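Local coordinates for Esterase/lipase-like protein (PDB 6A6O), which hydrolyses acetyl esters and, as a bifunctional enzyme, xylosides, on a fold probably of the alpha/beta-hydrolase type, at residues Ala109-Arg114 with Pro156-Ser161. Numbering follows the deposited sequence.
Sequences AIRLVR and PVERVS
The loop 156-161, with helical backbone angles through R159 and extended beyond, packs on residues 109-114 of helix 101-115, the CA atoms of R111 and V160 coming within 5.4 Å. Two arginines one helical turn apart each reach a carbonyl oxygen of the loop through NH1. In R111, CG is set anti to the carbonyl carbon and beside the backbone N (chi1 -59°), starting a chain whose CB, CG and CD run past the carbonyl oxygens of V157 and V160; it bends at chi3 (-148°) before NH1 donates to V160 O at 2.9 Å, nearly straight and in both the guanidinium and carbonyl planes; D147 pairs with the same nitrogen. NE of R111 donates in plane to a water at 2.9 Å, which in turn donates to E158 OE2. The closer carboxylate oxygen, E158 OE1, stands 3.6 Å from R111 NE well out of the guanidinium plane, a long charge pairing without a directed N-H; R108 pairs with OE2. Helix 101-115 flanks the central sheet of what is probably an alpha/beta-hydrolase fold, and the loop, leading from helix 134-142 to strand 167-170, lies against this helix. R114 NH1 donates to S161 O at 3.0 Å, bent and from above the carbonyl plane, and also to R163 O, while NH2 pairs with D165 and NE bonds to P124 O. V160 CG1 fits against the R114 methylenes, 3.5 Å from R114 CG. V157 CG1 lies 3.7 Å from R111 CB, and V157 CG2 faces L112 CD1 at 4.2 Å.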
ATOM      1  N   ALA A 109       1.752   4.513   9.300  1.00 26.71           N
ATOM      2  CA  ALA A 109       2.022   3.078   9.372  1.00 27.89           C
ATOM      3  C   ALA A 109       3.466   2.758   8.999  1.00 27.88           C
ATOM      4  O   ALA A 109       4.129   1.970   9.685  1.00 26.45           O
ATOM      5  CB  ALA A 109       1.040   2.319   8.474  1.00 26.41           C
ATOM      6  N   ILE A 110       3.983   3.368   7.929  1.00 26.90           N
ATOM      7  CA  ILE A 110       5.367   3.105   7.524  1.00 27.02           C
ATOM      8  C   ILE A 110       6.349   3.620   8.580  1.00 27.26           C
ATOM      9  O   ILE A 110       7.296   2.921   8.960  1.00 27.36           O
ATOM     10  CB  ILE A 110       5.656   3.711   6.136  1.00 25.27           C
ATOM     11  CG1 ILE A 110       4.753   3.068   5.074  1.00 24.04           C
ATOM     12  CG2 ILE A 110       7.128   3.486   5.749  1.00 25.71           C
ATOM     13  CD1 ILE A 110       5.036   3.574   3.665  1.00 28.44           C
ATOM     14  N   ARG A 111       6.150   4.854   9.059  1.00 29.92           N
ATOM     15  CA  ARG A 111       7.007   5.375  10.128  1.00 30.49           C
ATOM     16  C   ARG A 111       6.977   4.473  11.358  1.00 30.33           C
ATOM     17  O   ARG A 111       8.017   4.231  11.992  1.00 30.56           O
ATOM     18  CB  ARG A 111       6.567   6.780  10.535  1.00 27.45           C
ATOM     19  CG  ARG A 111       6.585   7.808   9.430  1.00 25.54           C
ATOM     20  CD  ARG A 111       6.498   9.193  10.055  1.00 30.38           C
ATOM     21  NE  ARG A 111       5.781  10.138   9.201  1.00 30.92           N
ATOM     22  CZ  ARG A 111       6.341  10.884   8.254  1.00 28.42           C
ATOM     23  NH1 ARG A 111       7.647  10.805   8.000  1.00 28.27           N
ATOM     24  NH2 ARG A 111       5.578  11.712   7.549  1.00 29.39           N
ATOM     25  N   LEU A 112       5.789   3.988  11.714  1.00 27.09           N
ATOM     26  CA  LEU A 112       5.636   3.165  12.915  1.00 28.89           C
ATOM     27  C   LEU A 112       6.398   1.853  12.786  1.00 30.84           C
ATOM     28  O   LEU A 112       7.144   1.461  13.691  1.00 29.66           O
ATOM     29  CB  LEU A 112       4.157   2.894  13.167  1.00 31.17           C
ATOM     30  CG  LEU A 112       3.739   2.234  14.487  1.00 30.45           C
ATOM     31  CD1 LEU A 112       4.152   3.121  15.650  1.00 39.93           C
ATOM     32  CD2 LEU A 112       2.241   1.991  14.505  1.00 34.24           C
ATOM     33  N   VAL A 113       6.209   1.146  11.667  1.00 27.58           N
ATOM     34  CA  VAL A 113       6.906  -0.120  11.480  1.00 27.60           C
ATOM     35  C   VAL A 113       8.413   0.101  11.432  1.00 30.32           C
ATOM     36  O   VAL A 113       9.190  -0.677  11.998  1.00 29.36           O
ATOM     37  CB  VAL A 113       6.388  -0.832  10.215  1.00 25.39           C
ATOM     38  CG1 VAL A 113       7.207  -2.088   9.943  1.00 30.62           C
ATOM     39  CG2 VAL A 113       4.909  -1.172  10.362  1.00 24.46           C
ATOM     40  N   ARG A 114       8.856   1.167  10.765  1.00 26.83           N
ATOM     41  CA  ARG A 114      10.286   1.432  10.702  1.00 25.74           C
ATOM     42  C   ARG A 114      10.831   1.789  12.079  1.00 29.78           C
ATOM     43  O   ARG A 114      11.932   1.359  12.449  1.00 30.53           O
ATOM     44  CB  ARG A 114      10.568   2.552   9.705  1.00 27.12           C
ATOM     45  CG  ARG A 114      12.029   2.773   9.431  1.00 29.25           C
ATOM     46  CD  ARG A 114      12.227   3.600   8.156  1.00 27.26           C
ATOM     47  NE  ARG A 114      12.232   2.749   6.967  1.00 27.93           N
ATOM     48  CZ  ARG A 114      11.559   3.014   5.847  1.00 27.58           C
ATOM     49  NH1 ARG A 114      10.804   4.105   5.750  1.00 26.00           N
ATOM     50  NH2 ARG A 114      11.641   2.183   4.824  1.00 26.94           N
ATOM     51  N   PRO A 156       9.007  10.570  18.552  1.00 38.91           N
ATOM     52  CA  PRO A 156      10.127   9.925  17.849  1.00 38.92           C
ATOM     53  C   PRO A 156       9.702   9.215  16.576  1.00 34.34           C
ATOM     54  O   PRO A 156      10.503   9.112  15.637  1.00 39.21           O
ATOM     55  CB  PRO A 156      10.676   8.933  18.883  1.00 39.62           C
ATOM     56  CG  PRO A 156      10.141   9.421  20.212  1.00 42.32           C
ATOM     57  CD  PRO A 156       8.820  10.044  19.916  1.00 43.60           C
ATOM     58  N   VAL A 157       8.466   8.716  16.521  1.00 35.07           N
ATOM     59  CA  VAL A 157       7.995   8.050  15.307  1.00 33.99           C
ATOM     60  C   VAL A 157       7.971   9.028  14.138  1.00 36.06           C
ATOM     61  O   VAL A 157       8.285   8.666  12.997  1.00 31.68           O
ATOM     62  CB  VAL A 157       6.611   7.418  15.544  1.00 34.19           C
ATOM     63  CG1 VAL A 157       6.055   6.833  14.235  1.00 31.57           C
ATOM     64  CG2 VAL A 157       6.697   6.332  16.594  1.00 36.34           C
ATOM     65  N   GLU A 158       7.614  10.287  14.404  1.00 33.95           N
ATOM     66  CA  GLU A 158       7.545  11.280  13.337  1.00 31.48           C
ATOM     67  C   GLU A 158       8.914  11.673  12.798  1.00 31.63           C
ATOM     68  O   GLU A 158       8.991  12.293  11.729  1.00 31.23           O
ATOM     69  CB  GLU A 158       6.785  12.510  13.839  1.00 33.20           C
ATOM     70  CG  GLU A 158       5.310  12.254  14.054  1.00 32.99           C
ATOM     71  CD  GLU A 158       4.567  11.965  12.748  1.00 37.41           C
ATOM     72  OE1 GLU A 158       4.897  12.602  11.725  1.00 41.31           O
ATOM     73  OE2 GLU A 158       3.647  11.111  12.747  1.00 36.65           O
ATOM     74  N   ARG A 159       9.993  11.312  13.484  1.00 31.60           N
ATOM     75  CA  ARG A 159      11.331  11.593  12.984  1.00 30.34           C
ATOM     76  C   ARG A 159      11.765  10.607  11.914  1.00 29.68           C
ATOM     77  O   ARG A 159      12.804  10.817  11.287  1.00 31.43           O
ATOM     78  CB  ARG A 159      12.342  11.576  14.137  1.00 36.87           C
ATOM     79  CG  ARG A 159      11.955  12.507  15.283  1.00 34.54           C
ATOM     80  CD  ARG A 159      12.775  12.273  16.540  1.00 39.94           C
ATOM     81  NE  ARG A 159      12.155  12.928  17.691  1.00 43.15           N
ATOM     82  CZ  ARG A 159      12.387  12.597  18.959  1.00 46.96           C
ATOM     83  NH1 ARG A 159      13.237  11.622  19.248  1.00 45.88           N
ATOM     84  NH2 ARG A 159      11.772  13.249  19.939  1.00 46.20           N
ATOM     85  N   VAL A 160      10.984   9.558  11.682  1.00 30.74           N
ATOM     86  CA  VAL A 160      11.375   8.438  10.830  1.00 28.00           C
ATOM     87  C   VAL A 160      10.790   8.636   9.437  1.00 29.01           C
ATOM     88  O   VAL A 160       9.680   9.165   9.291  1.00 26.89           O
ATOM     89  CB  VAL A 160      10.891   7.119  11.460  1.00 34.34           C
ATOM     90  CG1 VAL A 160      11.149   5.952  10.557  1.00 31.77           C
ATOM     91  CG2 VAL A 160      11.550   6.913  12.836  1.00 32.71           C
ATOM     92  N   SER A 161      11.541   8.212   8.419  1.00 28.42           N
ATOM     93  CA  SER A 161      11.083   8.296   7.032  1.00 27.55           C
ATOM     94  C   SER A 161       9.828   7.461   6.805  1.00 28.87           C
ATOM     95  O   SER A 161       9.694   6.356   7.339  1.00 26.77           O
ATOM     96  CB  SER A 161      12.186   7.815   6.086  1.00 28.66           C
ATOM     97  OG  SER A 161      11.714   7.717   4.739  1.00 29.74           O
TER
HETATM   98  O   HOH W   1       3.187  10.000  10.392  1.00 30.92           O